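3-oxoacyl-[acyl-carrier-protein] synthase (PDB 2IX4) catalyses the condensing step of mitochondrial fatty acid synthesis, extending acyl chains by two carbons drawn from malonyl-ACP. Local coordinates at the interface of chains A and B. Coordinates in Å, arbitrary orientation; residue numbers count along the deposited sequence, not the author numbering. Chains: chain A/B, 3-oxoacyl-[acyl-carrier-protein] synthase.

The interface of chains A and B. Residues chain A 42, 49, 52-53, 56, 212-213; chain B 137, 141-143.
A mostly apolar patch of the two-fold homodimer interface, repeated with the chains exchanged, helps to hold together the subunits of this thiolase-fold condensing enzyme; its centre lies about 22 Å from the active-site cysteine A:Cys179, and it offers a worked example of apolar packing accompanied by a directed hydrogen bond. Two aliphatic side chains of chain B, B:Ile137 near the end of helix 127-138 and B:Leu142 at the start of the 3-10 helix 142-144, pack against helix 47-55 of chain A and the flanking loop residues A:Met42 and A:Gln56. B:Ile137 meets A:Met42 tip to tip, its CG2 branch 3.6 Å from the methyl CE that ends the methionine chain, bent at chi3 (62°). The isoleucine and A:Thr49 side chains cross at about a right angle, with B:Ile137 CG2 3.9 Å from A:Thr49 CG2. B:Leu142 slants across A:Thr53 and A:Gln56, with its CD1 methyl 3.9 Å from A:Thr53 CG2 and 4.0 Å from A:Gln56 CB. The hydroxyl of A:Thr53 turns back along its own helix, OG1 donating to A:Thr49 O at 2.7 Å from above the carbonyl plane. A:Tyr52, CG anti to the backbone N (chi1 158°), extends its phenol so that OH accepts the amide hydrogen of B:Leu142 N at 2.9 Å, bent to 148° at the hydrogen. A:Gln56 CG lies over one ring face toward the rim, while its side-chain amide NE2 donates a hydrogen bond to the backbone A:Tyr52 O at 2.9 Å, in the carbonyl plane. An alanine at A:Tyr52, with neither the hydroxyl nor the ring, would probably loosen the packing around B:Leu142.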
# COMPACT_ATOMS: atom_id res chain seq x y z
N MET A 42 0.37 -0.72 26.14
CA MET A 42 -0.95 -0.93 26.75
C MET A 42 -1.24 0.02 27.92
O MET A 42 -1.76 -0.41 28.95
CB MET A 42 -1.10 -2.39 27.18
CG MET A 42 -1.29 -3.37 26.04
SD MET A 42 -1.24 -5.09 26.56
CE MET A 42 -2.64 -5.18 27.68
N THR A 49 -3.85 -6.90 33.52
CA THR A 49 -4.01 -7.23 32.11
C THR A 49 -2.66 -7.16 31.38
O THR A 49 -2.35 -8.03 30.57
CB THR A 49 -5.07 -6.33 31.43
OG1 THR A 49 -6.30 -6.42 32.16
CG2 THR A 49 -5.32 -6.75 29.98
N TYR A 52 -0.62 -10.28 32.56
CA TYR A 52 -1.15 -11.45 31.87
C TYR A 52 -0.72 -11.49 30.41
O TYR A 52 -0.28 -12.53 29.91
CB TYR A 52 -2.69 -11.51 31.94
CG TYR A 52 -3.28 -12.37 30.83
CD1 TYR A 52 -3.41 -13.75 30.97
CD2 TYR A 52 -3.66 -11.79 29.61
CE1 TYR A 52 -3.93 -14.53 29.95
CE2 TYR A 52 -4.17 -12.57 28.58
CZ TYR A 52 -4.31 -13.93 28.75
OH TYR A 52 -4.82 -14.69 27.73
N THR A 53 -0.85 -10.35 29.72
CA THR A 53 -0.56 -10.28 28.29
C THR A 53 0.90 -10.58 27.99
O THR A 53 1.21 -11.36 27.09
CB THR A 53 -0.98 -8.91 27.69
OG1 THR A 53 -2.37 -8.68 27.95
CG2 THR A 53 -0.74 -8.87 26.19
N GLN A 56 1.86 -14.14 27.81
CA GLN A 56 1.35 -14.89 26.65
C GLN A 56 2.26 -14.80 25.44
O GLN A 56 2.04 -15.48 24.44
CB GLN A 56 -0.07 -14.45 26.28
CG GLN A 56 -1.08 -14.46 27.43
CD GLN A 56 -0.92 -15.65 28.36
OE1 GLN A 56 -1.09 -16.80 27.97
NE2 GLN A 56 -0.59 -15.36 29.62
N ALA A 212 1.66 -5.38 22.03
CA ALA A 212 1.10 -6.66 22.48
C ALA A 212 0.57 -7.55 21.37
O ALA A 212 0.99 -8.70 21.23
CB ALA A 212 0.01 -6.41 23.51
N LEU A 213 -0.35 -7.01 20.57
CA LEU A 213 -1.03 -7.81 19.55
C LEU A 213 -0.14 -8.16 18.36
O LEU A 213 -0.28 -9.24 17.79
CB LEU A 213 -2.33 -7.12 19.09
CG LEU A 213 -3.35 -8.02 18.39
CD1 LEU A 213 -3.63 -9.30 19.19
CD2 LEU A 213 -4.65 -7.24 18.13
N ILE B 137 -7.47 -9.81 24.52
CA ILE B 137 -6.67 -9.12 25.53
C ILE B 137 -7.54 -8.69 26.71
O ILE B 137 -7.23 -8.99 27.86
CB ILE B 137 -5.90 -7.89 24.95
CG1 ILE B 137 -4.82 -8.35 23.97
CG2 ILE B 137 -5.29 -7.06 26.08
CD1 ILE B 137 -4.22 -7.24 23.13
N ARG B 141 -7.99 -14.07 27.02
CA ARG B 141 -8.20 -15.31 26.27
C ARG B 141 -7.31 -15.38 25.03
O ARG B 141 -7.72 -15.91 23.99
CB ARG B 141 -9.67 -15.42 25.87
CG ARG B 141 -10.62 -15.84 26.98
CD ARG B 141 -12.07 -15.43 26.69
NE ARG B 141 -12.56 -15.92 25.40
CZ ARG B 141 -12.86 -15.15 24.35
NH1 ARG B 141 -12.73 -13.82 24.42
NH2 ARG B 141 -13.29 -15.70 23.22
N LEU B 142 -6.09 -14.85 25.14
CA LEU B 142 -5.15 -14.82 24.01
C LEU B 142 -4.78 -16.21 23.48
O LEU B 142 -4.21 -16.33 22.39
CB LEU B 142 -3.88 -14.03 24.36
CG LEU B 142 -3.92 -12.52 24.13
CD1 LEU B 142 -2.66 -11.88 24.69
CD2 LEU B 142 -4.08 -12.20 22.65
N ARG B 143 -5.12 -17.23 24.25
CA ARG B 143 -4.97 -18.63 23.86
C ARG B 143 -5.71 -18.94 22.55
O ARG B 143 -5.31 -19.81 21.78
CB ARG B 143 -5.50 -19.54 24.97
CG ARG B 143 -4.97 -20.95 24.92
CD ARG B 143 -5.96 -21.96 25.48
NE ARG B 143 -5.38 -23.30 25.53
CZ ARG B 143 -5.39 -24.17 24.52
NH1 ARG B 143 -5.95 -23.86 23.35
NH2 ARG B 143 -4.82 -25.37 24.67